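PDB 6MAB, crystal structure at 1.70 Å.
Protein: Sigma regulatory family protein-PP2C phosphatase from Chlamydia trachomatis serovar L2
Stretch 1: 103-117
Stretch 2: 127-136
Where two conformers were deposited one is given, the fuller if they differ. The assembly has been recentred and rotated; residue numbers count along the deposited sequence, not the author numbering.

Stretch 1 (103-117) QEIFLSDSQPFLATL
Stretch 2 (127-136) LAVLQTNIFD

Residues 103-112 are loop and turn, and 113-117 form a strand that continues later in the chain. Residues 127-135 form a second strand, which begins earlier in the chain. The two strands run antiparallel, with 163° between their N-to-C directions and a closest axis approach of 4.6 Å. Strand residues are extended, with phi from -166° at Phe113 to -72° at Asn133.

The register pairs Phe113 with Thr132, Leu114 with Gln131, Ala115 with Leu130, Thr116 with Val129 and Leu117 with Ala128. The Leu114-Gln131 and Thr116-Val129 pairs are hydrogen-bonded, with CA-CA distances of 5.4 and 5.3 Å. The other three are non-hydrogen-bonded pairs and lie closer, at CA-CA distances of 4.2 Å (Phe113-Thr132), 4.5 Å (Ala115-Leu130) and 4.7 Å (Leu117-Ala128).

Leu114 N donates to Gln131 O at 2.8 Å, and Gln131 N to Leu114 O at 3.0 Å. Thr116 N donates to Val129 O at 3.0 Å, and Val129 N to Thr116 O at 2.8 Å. Asn133 N extends the ladder to Pro112 O at 3.1 Å. CA-H...O contacts fill in between, such as Leu117 CA to Leu127 O at 3.3 Å.

Before the strand, Ser108 to Gln111 make a type I beta turn. Asp109 has phi/psi -74/-10 and Ser110 -95/-7. The closing bond, Gln111 N to Ser108 O at 3.5 Å, is weak.

Asn133 braces this turn from the other strand. Its chi1 is -88° and chi2 -35°. Asn133 ND2 donates to Ser108 O at 3.0 Å and to Gln111 O at 2.7 Å, so one amide group holds both ends of the turn. A water donates to Asn133 OD1 at 2.7 Å and to Leu107 O at 2.8 Å, bridging the two stretches.

Gln131 does similar work on the loop before the turn. Its side chain is m at chi1 and t at chi2, with chi3 at 14°. Gln131 NE2 donates to Glu104 O at 2.9 Å. Gln131 OE1 accepts from Phe106 N at 2.9 Å and, by a weak bond, from Leu107 N at 3.3 Å. The amide thus satisfies backbone groups in a segment outside the strand. It has the largest covered area of any residue here, 145 Å² of its surface.

Leu107 (t, p) points its CA-to-CB bond toward the second strand. Its CD2 packs 3.4 Å from Asn133 CG.

Leu114 (p, p), Thr116 (t), Val129 (t) and Gln131 share one face of the sheet. Leu114 CG is 4.1 Å from Gln131 CB, and Thr116 CG2 is 4.2 Å from Val129 CB. Phe113, Ala115, Leu117 (m, t), Ala128, Leu130 (m, p) and Thr132 (m) lie on the other face. There Ala115 CB meets Leu130 CD1 at 3.9 Å, and Leu117 CD2 meets Ala128 CB at 4.3 Å. Phe113 (p) places CB 3.6 Å from Thr132 OG1.

Phe135 (m) presents its ring edge to the turn. Its CZ lies 3.9 Å from Gln111 O, and its CE1 4.0 Å from Asp109 O.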

ATOM      1  N   GLN A 103     -15.466   3.348   8.375  1.00 28.23           N
ATOM      2  CA  GLN A 103     -14.338   4.088   7.821  1.00 28.25           C
ATOM      3  C   GLN A 103     -13.242   3.156   7.339  1.00 29.77           C
ATOM      4  O   GLN A 103     -12.462   3.540   6.468  1.00 34.90           O
ATOM      5  CB  GLN A 103     -13.745   5.031   8.858  1.00 38.96           C
ATOM      6  CG  GLN A 103     -13.864   6.501   8.511  1.00 69.91           C
ATOM      7  CD  GLN A 103     -15.260   7.013   8.700  1.00 85.68           C
ATOM      8  OE1 GLN A 103     -16.220   6.410   8.220  1.00 71.16           O
ATOM      9  NE2 GLN A 103     -15.391   8.128   9.412  1.00114.46           N
ATOM     10  N   GLU A 104     -13.172   1.952   7.893  1.00 24.48           N
ATOM     11  CA  GLU A 104     -12.089   1.027   7.585  1.00 25.06           C
ATOM     12  C   GLU A 104     -12.359   0.228   6.312  1.00 23.89           C
ATOM     13  O   GLU A 104     -11.418  -0.259   5.674  1.00 20.68           O
ATOM     14  CB  GLU A 104     -11.881   0.068   8.770  1.00 23.82           C
ATOM     15  CG  GLU A 104     -11.165   0.650   9.992  1.00 27.63           C
ATOM     16  CD  GLU A 104     -12.058   1.473  10.938  1.00 31.97           C
ATOM     17  OE1 GLU A 104     -13.268   1.676  10.669  1.00 27.09           O
ATOM     18  OE2 GLU A 104     -11.528   1.912  11.980  1.00 28.05           O
ATOM     19  N   ILE A 105     -13.619   0.044   5.949  1.00 22.62           N
ATOM     20  CA  ILE A 105     -13.977  -0.785   4.798  1.00 21.40           C
ATOM     21  C   ILE A 105     -14.084   0.113   3.580  1.00 26.00           C
ATOM     22  O   ILE A 105     -14.837   1.083   3.589  1.00 24.78           O
ATOM     23  CB  ILE A 105     -15.304  -1.522   5.040  1.00 21.83           C
ATOM     24  CG1 ILE A 105     -15.201  -2.499   6.208  1.00 23.49           C
ATOM     25  CG2 ILE A 105     -15.781  -2.261   3.774  1.00 24.92           C
ATOM     26  CD1 ILE A 105     -14.171  -3.589   6.071  1.00 22.33           C
ATOM     27  N   PHE A 106     -13.371  -0.224   2.514  1.00 22.92           N
ATOM     28  CA  PHE A 106     -13.334   0.514   1.267  0.50 29.47           C
ATOM     29  C   PHE A 106     -13.747  -0.342   0.075  1.00 27.33           C
ATOM     30  O   PHE A 106     -13.592   0.115  -1.060  1.00 29.20           O
ATOM     31  CB  PHE A 106     -11.918   1.052   0.981  0.50 34.97           C
ATOM     32  CG  PHE A 106     -11.108   1.409   2.208  0.50 33.19           C
ATOM     33  CD1 PHE A 106     -11.545   2.377   3.091  0.50 33.04           C
ATOM     34  CD2 PHE A 106      -9.878   0.804   2.444  0.50 26.50           C
ATOM     35  CE1 PHE A 106     -10.789   2.716   4.197  0.50 34.33           C
ATOM     36  CE2 PHE A 106      -9.120   1.143   3.552  0.50 32.76           C
ATOM     37  CZ  PHE A 106      -9.580   2.104   4.427  0.50 28.30           C
ATOM     38  N   LEU A 107     -14.163  -1.582   0.298  1.00 23.00           N
ATOM     39  CA  LEU A 107     -14.489  -2.535  -0.765  1.00 19.81           C
ATOM     40  C   LEU A 107     -15.965  -2.434  -1.152  1.00 26.09           C
ATOM     41  O   LEU A 107     -16.849  -2.570  -0.298  1.00 29.36           O
ATOM     42  CB  LEU A 107     -14.166  -3.939  -0.278  1.00 17.89           C
ATOM     43  CG  LEU A 107     -14.515  -5.149  -1.187  1.00 21.95           C
ATOM     44  CD1 LEU A 107     -13.714  -5.111  -2.448  1.00 24.01           C
ATOM     45  CD2 LEU A 107     -14.269  -6.447  -0.477  1.00 21.93           C
ATOM     46  N   SER A 108     -16.236  -2.245  -2.438  1.00 28.39           N
ATOM     47  CA  SER A 108     -17.618  -2.122  -2.882  1.00 37.84           C
ATOM     48  C   SER A 108     -18.217  -3.505  -3.115  1.00 30.59           C
ATOM     49  O   SER A 108     -17.510  -4.515  -3.163  1.00 30.09           O
ATOM     50  CB  SER A 108     -17.708  -1.266  -4.147  1.00 44.04           C
ATOM     51  OG  SER A 108     -17.244  -1.970  -5.280  1.00 45.97           O
ATOM     52  N   ASP A 109     -19.548  -3.548  -3.241  1.00 36.96           N
ATOM     53  CA  ASP A 109     -20.216  -4.839  -3.371  1.00 35.89           C
ATOM     54  C   ASP A 109     -20.024  -5.469  -4.741  1.00 36.51           C
ATOM     55  O   ASP A 109     -20.380  -6.639  -4.916  1.00 45.83           O
ATOM     56  CB  ASP A 109     -21.720  -4.720  -3.064  1.00 43.00           C
ATOM     57  CG  ASP A 109     -22.487  -3.867  -4.080  1.00 57.60           C
ATOM     58  OD1 ASP A 109     -21.872  -3.193  -4.937  1.00 46.42           O
ATOM     59  OD2 ASP A 109     -23.734  -3.879  -4.012  1.00 62.91           O
ATOM     60  N   SER A 110     -19.471  -4.736  -5.707  1.00 33.01           N
ATOM     61  CA  SER A 110     -19.323  -5.228  -7.068  1.00 36.40           C
ATOM     62  C   SER A 110     -17.953  -5.834  -7.337  1.00 40.08           C
ATOM     63  O   SER A 110     -17.736  -6.372  -8.423  1.00 37.98           O
ATOM     64  CB  SER A 110     -19.566  -4.091  -8.071  1.00 40.39           C
ATOM     65  OG  SER A 110     -18.443  -3.226  -8.116  1.00 51.63           O
ATOM     66  N   GLN A 111     -17.028  -5.737  -6.397  1.00 28.90           N
ATOM     67  CA  GLN A 111     -15.696  -6.270  -6.563  1.00 29.62           C
ATOM     68  C   GLN A 111     -15.503  -7.486  -5.672  1.00 25.20           C
ATOM     69  O   GLN A 111     -16.079  -7.572  -4.585  1.00 26.89           O
ATOM     70  CB  GLN A 111     -14.618  -5.235  -6.229  1.00 32.03           C
ATOM     71  CG  GLN A 111     -14.469  -4.175  -7.301  1.00 38.10           C
ATOM     72  CD  GLN A 111     -13.830  -4.724  -8.572  1.00 48.06           C
ATOM     73  OE1 GLN A 111     -14.505  -4.945  -9.579  1.00 49.64           O
ATOM     74  NE2 GLN A 111     -12.517  -4.944  -8.526  1.00 46.38           N
ATOM     75  N   PRO A 112     -14.690  -8.445  -6.097  1.00 21.61           N
ATOM     76  CA  PRO A 112     -14.477  -9.609  -5.231  1.00 21.43           C
ATOM     77  C   PRO A 112     -13.622  -9.286  -4.031  1.00 18.83           C
ATOM     78  O   PRO A 112     -13.876  -9.807  -2.935  1.00 19.71           O
ATOM     79  CB  PRO A 112     -13.793 -10.619  -6.154  1.00 28.65           C
ATOM     80  CG  PRO A 112     -13.160  -9.773  -7.222  1.00 28.38           C
ATOM     81  CD  PRO A 112     -14.075  -8.607  -7.422  1.00 24.61           C
ATOM     82  N   PHE A 113     -12.592  -8.465  -4.212  1.00 17.51           N
ATOM     83  CA  PHE A 113     -11.656  -8.166  -3.140  1.00 15.89           C
ATOM     84  C   PHE A 113     -10.833  -6.950  -3.542  1.00 18.16           C
ATOM     85  O   PHE A 113     -10.842  -6.513  -4.697  1.00 19.76           O
ATOM     86  CB  PHE A 113     -10.704  -9.348  -2.845  1.00 17.57           C
ATOM     87  CG  PHE A 113      -9.785  -9.667  -3.977  1.00 18.17           C
ATOM     88  CD1 PHE A 113      -8.559  -9.045  -4.076  1.00 16.99           C
ATOM     89  CD2 PHE A 113     -10.134 -10.610  -4.928  1.00 23.98           C
ATOM     90  CE1 PHE A 113      -7.693  -9.336  -5.135  1.00 22.67           C
ATOM     91  CE2 PHE A 113      -9.272 -10.912  -5.986  1.00 30.65           C
ATOM     92  CZ  PHE A 113      -8.070 -10.277  -6.092  1.00 24.39           C
ATOM     93  N   LEU A 114     -10.091  -6.432  -2.568  1.00 17.68           N
ATOM     94  CA  LEU A 114      -9.054  -5.457  -2.862  1.00 20.54           C
ATOM     95  C   LEU A 114      -7.853  -5.720  -1.972  1.00 17.08           C
ATOM     96  O   LEU A 114      -7.955  -6.326  -0.896  1.00 17.45           O
ATOM     97  CB  LEU A 114      -9.535  -4.014  -2.687  1.00 19.75           C
ATOM     98  CG  LEU A 114      -9.975  -3.559  -1.301  1.00 23.37           C
ATOM     99  CD1 LEU A 114      -8.822  -3.199  -0.365  1.00 27.17           C
ATOM    100  CD2 LEU A 114     -10.919  -2.343  -1.483  1.00 26.23           C
ATOM    101  N   ALA A 115      -6.708  -5.232  -2.428  1.00 16.75           N
ATOM    102  CA  ALA A 115      -5.474  -5.280  -1.655  1.00 18.74           C
ATOM    103  C   ALA A 115      -4.750  -3.959  -1.843  1.00 18.68           C
ATOM    104  O   ALA A 115      -4.581  -3.503  -2.974  1.00 20.77           O
ATOM    105  CB  ALA A 115      -4.586  -6.442  -2.095  1.00 19.97           C
ATOM    106  N   THR A 116      -4.334  -3.334  -0.753  1.00 17.62           N
ATOM    107  CA  THR A 116      -3.652  -2.054  -0.873  1.00 20.38           C
ATOM    108  C   THR A 116      -2.686  -1.909   0.290  1.00 19.88           C
ATOM    109  O   THR A 116      -2.561  -2.798   1.127  1.00 19.93           O
ATOM    110  CB  THR A 116      -4.661  -0.921  -0.968  1.00 23.13           C
ATOM    111  OG1 THR A 116      -3.991   0.292  -1.328  1.00 28.31           O
ATOM    112  CG2 THR A 116      -5.454  -0.755   0.318  1.00 24.83           C
ATOM    113  N   LEU A 117      -1.939  -0.809   0.278  1.00 20.51           N
ATOM    114  CA  LEU A 117      -1.020  -0.478   1.360  1.00 20.36           C
ATOM    115  C   LEU A 117      -1.488   0.783   2.057  1.00 19.43           C
ATOM    116  O   LEU A 117      -1.911   1.741   1.401  1.00 22.40           O
ATOM    117  CB  LEU A 117       0.384  -0.261   0.830  1.00 17.40           C
ATOM    118  CG  LEU A 117       0.996  -1.449   0.087  1.00 22.69           C
ATOM    119  CD1 LEU A 117       2.350  -1.067  -0.502  1.00 26.96           C
ATOM    120  CD2 LEU A 117       1.142  -2.646   0.984  1.00 22.85           C
ATOM    121  N   LEU A 127       1.191  -1.321   6.322  1.00 16.48           N
ATOM    122  CA  LEU A 127       0.389  -2.528   6.384  1.00 16.45           C
ATOM    123  C   LEU A 127      -0.203  -2.844   5.023  1.00 15.93           C
ATOM    124  O   LEU A 127      -0.632  -1.948   4.294  1.00 17.98           O
ATOM    125  CB  LEU A 127      -0.746  -2.366   7.368  1.00 16.51           C
ATOM    126  CG  LEU A 127      -0.356  -2.064   8.811  1.00 20.59           C
ATOM    127  CD1 LEU A 127      -1.573  -1.669   9.645  1.00 24.11           C
ATOM    128  CD2 LEU A 127       0.352  -3.270   9.397  1.00 22.84           C
ATOM    129  N   ALA A 128      -0.226  -4.132   4.695  1.00 16.67           N
ATOM    130  CA  ALA A 128      -1.046  -4.622   3.607  1.00 16.94           C
ATOM    131  C   ALA A 128      -2.460  -4.789   4.127  1.00 14.35           C
ATOM    132  O   ALA A 128      -2.698  -5.579   5.043  1.00 19.70           O
ATOM    133  CB  ALA A 128      -0.503  -5.955   3.117  1.00 18.20           C
ATOM    134  N   VAL A 129      -3.380  -4.041   3.544  1.00 16.30           N
ATOM    135  CA  VAL A 129      -4.786  -4.054   3.921  1.00 14.17           C
ATOM    136  C   VAL A 129      -5.511  -4.839   2.847  1.00 14.09           C
ATOM    137  O   VAL A 129      -5.608  -4.380   1.705  1.00 18.55           O
ATOM    138  CB  VAL A 129      -5.348  -2.637   4.033  1.00 19.46           C
ATOM    139  CG1 VAL A 129      -6.800  -2.669   4.471  1.00 21.08           C
ATOM    140  CG2 VAL A 129      -4.490  -1.795   4.989  1.00 19.21           C
ATOM    141  N   LEU A 130      -6.006  -6.008   3.217  1.00 15.61           N
ATOM    142  CA  LEU A 130      -6.728  -6.891   2.309  1.00 15.41           C
ATOM    143  C   LEU A 130      -8.174  -7.002   2.768  1.00 16.23           C
ATOM    144  O   LEU A 130      -8.441  -7.247   3.947  1.00 18.19           O
ATOM    145  CB  LEU A 130      -6.084  -8.266   2.266  1.00 15.73           C
ATOM    146  CG  LEU A 130      -4.959  -8.403   1.253  1.00 18.08           C
ATOM    147  CD1 LEU A 130      -3.804  -7.452   1.545  1.00 20.36           C
ATOM    148  CD2 LEU A 130      -4.460  -9.837   1.184  1.00 18.47           C
ATOM    149  N   GLN A 131      -9.098  -6.750   1.847  1.00 15.50           N
ATOM    150  CA  GLN A 131     -10.523  -6.851   2.104  1.00 13.68           C
ATOM    151  C   GLN A 131     -11.134  -7.754   1.061  1.00 15.66           C
ATOM    152  O   GLN A 131     -10.901  -7.547  -0.134  1.00 16.67           O
ATOM    153  CB  GLN A 131     -11.159  -5.462   2.080  1.00 17.55           C
ATOM    154  CG  GLN A 131     -10.526  -4.576   3.126  1.00 17.06           C
ATOM    155  CD  GLN A 131     -11.107  -3.163   3.192  1.00 17.32           C
ATOM    156  OE1 GLN A 131     -12.167  -2.871   2.631  1.00 19.41           O
ATOM    157  NE2 GLN A 131     -10.412  -2.290   3.914  1.00 22.81           N
ATOM    158  N   THR A 132     -11.882  -8.757   1.519  1.00 15.66           N
ATOM    159  CA  THR A 132     -12.492  -9.752   0.649  1.00 14.99           C
ATOM    160  C   THR A 132     -13.970  -9.920   0.986  1.00 17.88           C
ATOM    161  O   THR A 132     -14.325 -10.144   2.148  1.00 19.41           O
ATOM    162  CB  THR A 132     -11.749 -11.067   0.791  1.00 14.99           C
ATOM    163  OG1 THR A 132     -10.378 -10.857   0.445  1.00 17.27           O
ATOM    164  CG2 THR A 132     -12.363 -12.147  -0.115  1.00 19.20           C
ATOM    165  N   ASN A 133     -14.827  -9.830  -0.033  1.00 17.41           N
ATOM    166  CA  ASN A 133     -16.260  -9.938   0.189  1.00 20.34           C
ATOM    167  C   ASN A 133     -16.652 -11.379   0.517  1.00 21.49           C
ATOM    168  O   ASN A 133     -16.149 -12.341  -0.075  1.00 21.33           O
ATOM    169  CB  ASN A 133     -17.038  -9.435  -1.031  1.00 19.18           C
ATOM    170  CG  ASN A 133     -17.298  -7.965  -0.984  1.00 23.18           C
ATOM    171  OD1 ASN A 133     -17.525  -7.389   0.088  1.00 25.41           O
ATOM    172  ND2 ASN A 133     -17.279  -7.334  -2.142  1.00 28.47           N
ATOM    173  N   ILE A 134     -17.532 -11.514   1.502  1.00 18.83           N
ATOM    174  CA  ILE A 134     -18.124 -12.791   1.882  1.00 21.84           C
ATOM    175  C   ILE A 134     -19.511 -12.797   1.248  1.00 25.71           C
ATOM    176  O   ILE A 134     -20.431 -12.113   1.709  1.00 25.37           O
ATOM    177  CB  ILE A 134     -18.161 -12.961   3.404  1.00 24.80           C
ATOM    178  CG1 ILE A 134     -16.715 -12.985   3.944  1.00 24.99           C
ATOM    179  CG2 ILE A 134     -18.921 -14.232   3.786  1.00 24.42           C
ATOM    180  CD1 ILE A 134     -16.630 -12.772   5.448  1.00 34.61           C
ATOM    181  N   PHE A 135     -19.633 -13.534   0.153  1.00 24.63           N
ATOM    182  CA  PHE A 135     -20.849 -13.586  -0.649  1.00 27.16           C
ATOM    183  C   PHE A 135     -21.719 -14.743  -0.191  1.00 31.16           C
ATOM    184  O   PHE A 135     -21.233 -15.871  -0.029  1.00 28.73           O
ATOM    185  CB  PHE A 135     -20.527 -13.778  -2.137  1.00 27.70           C
ATOM    186  CG  PHE A 135     -19.844 -12.602  -2.787  1.00 22.79           C
ATOM    187  CD1 PHE A 135     -20.513 -11.412  -2.981  1.00 26.09           C
ATOM    188  CD2 PHE A 135     -18.534 -12.693  -3.216  1.00 22.62           C
ATOM    189  CE1 PHE A 135     -19.894 -10.336  -3.588  1.00 28.56           C
ATOM    190  CE2 PHE A 135     -17.898 -11.605  -3.820  1.00 21.88           C
ATOM    191  CZ  PHE A 135     -18.593 -10.436  -4.019  1.00 25.56           C
ATOM    192  N   ASP A 136     -23.010 -14.471  -0.019  1.00 31.31           N
ATOM    193  CA  ASP A 136     -23.962 -15.525   0.313  1.00 33.66           C
ATOM    194  C   ASP A 136     -23.897 -16.628  -0.730  1.00 33.10           C
ATOM    195  O   ASP A 136     -23.886 -16.361  -1.932  1.00 38.66           O
ATOM    196  CB  ASP A 136     -25.376 -14.949   0.390  1.00 28.67           C
ATOM    197  CG  ASP A 136     -26.397 -15.961   0.891  1.00 41.37           C
ATOM    198  OD1 ASP A 136     -26.885 -16.784   0.082  1.00 42.63           O
ATOM    199  OD2 ASP A 136     -26.705 -15.929   2.102  1.00 48.57           O
TER
HETATM  200  O   HOH W   1     -18.471  -4.826   0.248  1.00 31.10           O